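Long-range contact in transcriptional regulator, putative, Mar family (Thermotoga maritima, PDB 2ETH), which probably binds DNA as a transcriptional regulator of the MarR family: residues A[87-92]-A[103-108]. Numbering follows the deposited sequence.
Sequences LVVREM and VLTEKG
The peptide carbonyl of L87 takes T105 N above its plane, 48° out of it. The bond from T105 N to L87 O is 3.0 Å and nearly straight. G108 CA comes to 3.3 Å from L87 O, close to the carbonyl plane, in a C-H...O contact. V103 CG2 lies over one face of the E91 carboxylate, 3.6 Å from OE1. V89 CG1 meets the same methyl, also at 3.6 Å. V89 and V103 form an antiparallel hydrogen-bonded pair, with N-H...O bonds in both directions. This is the open end of the hairpin 88-92/100-104, the wing of the MarR winged helix-turn-helix. On its other face V88 CG1 touches L104 CD1 at 4.0 Å. V88 packs on V79 and L82 of helix 72-84, and L104 on F50 of helix 44-56. Past the strand, T105 is the N-cap of helix 106-127. Its OG1 sits between the backbone N and the carbonyl carbon (chi1 56°), accepts from G108 N at 3.0 Å and donates a hydrogen bond to G86 O. An alanine here would probably leave G108 N without its side-chain cap and G86 O without its hydroxyl mate. K107 CE touches L87 CD2 at 4.0 Å, and K107 NZ is hydrogen-bonded to R85 O.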
ATOM      1  N   LEU A  87       1.392 -19.722   3.778  1.00 39.50           N
ATOM      2  CA  LEU A  87       2.509 -18.763   3.775  1.00 39.36           C
ATOM      3  C   LEU A  87       3.285 -18.693   5.099  1.00 38.67           C
ATOM      4  O   LEU A  87       4.457 -18.384   5.094  1.00 38.83           O
ATOM      5  CB  LEU A  87       2.013 -17.344   3.407  1.00 39.13           C
ATOM      6  CG  LEU A  87       1.334 -17.173   2.023  1.00 38.88           C
ATOM      7  CD1 LEU A  87       0.796 -15.762   1.920  1.00 35.51           C
ATOM      8  CD2 LEU A  87       2.312 -17.472   0.868  1.00 35.37           C
ATOM      9  N   VAL A  88       2.621 -18.943   6.221  1.00 38.53           N
ATOM     10  CA  VAL A  88       3.244 -18.889   7.558  1.00 37.69           C
ATOM     11  C   VAL A  88       2.696 -20.012   8.448  1.00 38.29           C
ATOM     12  O   VAL A  88       1.688 -20.662   8.128  1.00 37.76           O
ATOM     13  CB  VAL A  88       2.978 -17.557   8.290  1.00 37.21           C
ATOM     14  CG1 VAL A  88       3.297 -16.400   7.384  1.00 33.64           C
ATOM     15  CG2 VAL A  88       1.495 -17.524   8.815  1.00 36.24           C
ATOM     16  N   VAL A  89       3.355 -20.198   9.587  1.00 38.49           N
ATOM     17  CA  VAL A  89       3.032 -21.248  10.510  1.00 38.89           C
ATOM     18  C   VAL A  89       3.493 -20.755  11.874  1.00 39.73           C
ATOM     19  O   VAL A  89       4.356 -19.938  11.932  1.00 39.48           O
ATOM     20  CB  VAL A  89       3.705 -22.589  10.056  1.00 39.15           C
ATOM     21  CG1 VAL A  89       5.215 -22.579  10.264  1.00 38.19           C
ATOM     22  CG2 VAL A  89       3.072 -23.730  10.728  1.00 39.75           C
ATOM     23  N   ARG A  90       2.855 -21.184  12.954  1.00 41.33           N
ATOM     24  CA  ARG A  90       3.267 -20.830  14.315  1.00 43.03           C
ATOM     25  C   ARG A  90       4.131 -21.972  14.811  1.00 42.82           C
ATOM     26  O   ARG A  90       3.714 -23.108  14.758  1.00 41.58           O
ATOM     27  CB  ARG A  90       2.071 -20.723  15.273  1.00 43.40           C
ATOM     28  CG  ARG A  90       0.996 -19.733  14.874  1.00 47.00           C
ATOM     29  CD  ARG A  90      -0.446 -20.336  15.086  1.00 51.96           C
ATOM     30  NE  ARG A  90      -1.494 -19.312  15.230  1.00 53.62           N
ATOM     31  CZ  ARG A  90      -2.646 -19.262  14.548  1.00 56.82           C
ATOM     32  NH1 ARG A  90      -2.981 -20.203  13.670  1.00 59.84           N
ATOM     33  NH2 ARG A  90      -3.495 -18.260  14.754  1.00 57.04           N
ATOM     34  N   GLU A  91       5.313 -21.662  15.306  1.00 44.27           N
ATOM     35  CA  GLU A  91       6.276 -22.675  15.666  1.00 46.33           C
ATOM     36  C   GLU A  91       6.831 -22.432  17.024  1.00 46.75           C
ATOM     37  O   GLU A  91       7.084 -21.323  17.392  1.00 45.07           O
ATOM     38  CB  GLU A  91       7.417 -22.715  14.653  1.00 46.44           C
ATOM     39  CG  GLU A  91       7.136 -23.652  13.490  1.00 50.56           C
ATOM     40  CD  GLU A  91       8.402 -24.055  12.715  1.00 55.47           C
ATOM     41  OE1 GLU A  91       9.433 -23.326  12.777  1.00 58.52           O
ATOM     42  OE2 GLU A  91       8.361 -25.127  12.063  1.00 57.84           O
HETATM   43  N   MSE A  92       7.020 -23.503  17.773  1.00 49.10           N
HETATM   44  CA  MSE A  92       7.573 -23.390  19.103  1.00 50.83           C
HETATM   45  C   MSE A  92       9.081 -23.167  18.927  1.00 52.26           C
HETATM   46  O   MSE A  92       9.657 -23.460  17.882  1.00 52.02           O
HETATM   47  CB  MSE A  92       7.210 -24.628  19.953  1.00 50.88           C
HETATM   48  CG  MSE A  92       5.681 -25.089  19.872  1.00 50.99           C
HETATM   49 SE   MSE A  92       4.882 -26.040  21.414  0.75 51.48          SE
HETATM   50  CE  MSE A  92       4.390 -27.728  20.820  1.00 50.12           C
ATOM     51  N   VAL A 103       6.456 -17.853  11.877  1.00 41.09           N
ATOM     52  CA  VAL A 103       7.566 -17.930  10.968  1.00 40.22           C
ATOM     53  C   VAL A 103       6.996 -18.213   9.557  1.00 40.57           C
ATOM     54  O   VAL A 103       5.897 -18.707   9.400  1.00 39.26           O
ATOM     55  CB  VAL A 103       8.545 -19.033  11.404  1.00 40.25           C
ATOM     56  CG1 VAL A 103       9.066 -18.751  12.825  1.00 38.44           C
ATOM     57  CG2 VAL A 103       7.881 -20.415  11.322  1.00 38.05           C
ATOM     58  N   LEU A 104       7.776 -17.901   8.545  1.00 41.17           N
ATOM     59  CA  LEU A 104       7.418 -18.169   7.149  1.00 41.95           C
ATOM     60  C   LEU A 104       7.535 -19.660   6.835  1.00 42.29           C
ATOM     61  O   LEU A 104       8.416 -20.344   7.325  1.00 43.68           O
ATOM     62  CB  LEU A 104       8.328 -17.339   6.201  1.00 41.30           C
ATOM     63  CG  LEU A 104       7.803 -15.979   5.683  1.00 43.16           C
ATOM     64  CD1 LEU A 104       7.015 -15.135   6.705  1.00 42.71           C
ATOM     65  CD2 LEU A 104       8.924 -15.156   5.031  1.00 41.68           C
ATOM     66  N   THR A 105       6.643 -20.184   6.002  1.00 42.71           N
ATOM     67  CA  THR A 105       6.847 -21.518   5.448  1.00 41.65           C
ATOM     68  C   THR A 105       7.877 -21.454   4.347  1.00 41.86           C
ATOM     69  O   THR A 105       8.404 -20.434   4.094  1.00 42.53           O
ATOM     70  CB  THR A 105       5.549 -22.066   4.937  1.00 41.15           C
ATOM     71  OG1 THR A 105       5.002 -21.137   3.975  1.00 41.69           O
ATOM     72  CG2 THR A 105       4.630 -22.266   6.128  1.00 37.20           C
ATOM     73  N   GLU A 106       8.167 -22.561   3.694  1.00 43.30           N
ATOM     74  CA  GLU A 106       8.992 -22.552   2.513  1.00 43.53           C
ATOM     75  C   GLU A 106       8.375 -21.731   1.421  1.00 44.06           C
ATOM     76  O   GLU A 106       9.081 -20.999   0.713  1.00 44.29           O
ATOM     77  CB  GLU A 106       9.185 -23.965   1.981  1.00 44.04           C
ATOM     78  CG  GLU A 106      10.151 -23.998   0.790  1.00 44.22           C
ATOM     79  CD  GLU A 106      10.892 -25.295   0.636  1.00 47.11           C
ATOM     80  OE1 GLU A 106      10.706 -26.202   1.472  1.00 47.49           O
ATOM     81  OE2 GLU A 106      11.695 -25.400  -0.328  1.00 51.68           O
ATOM     82  N   LYS A 107       7.064 -21.891   1.262  1.00 44.24           N
ATOM     83  CA  LYS A 107       6.310 -21.175   0.257  1.00 44.91           C
ATOM     84  C   LYS A 107       6.223 -19.702   0.591  1.00 45.03           C
ATOM     85  O   LYS A 107       6.095 -18.876  -0.308  1.00 44.04           O
ATOM     86  CB  LYS A 107       4.895 -21.752   0.134  1.00 45.66           C
ATOM     87  CG  LYS A 107       3.953 -20.946  -0.720  1.00 47.24           C
ATOM     88  CD  LYS A 107       2.601 -21.600  -0.763  1.00 51.52           C
ATOM     89  CE  LYS A 107       1.534 -20.705  -1.360  1.00 52.31           C
ATOM     90  NZ  LYS A 107       0.286 -21.509  -1.498  1.00 52.53           N
ATOM     91  N   GLY A 108       6.247 -19.384   1.886  1.00 45.41           N
ATOM     92  CA  GLY A 108       6.219 -17.994   2.335  1.00 45.12           C
ATOM     93  C   GLY A 108       7.465 -17.304   1.841  1.00 44.74           C
ATOM     94  O   GLY A 108       7.390 -16.249   1.229  1.00 43.52           O
TER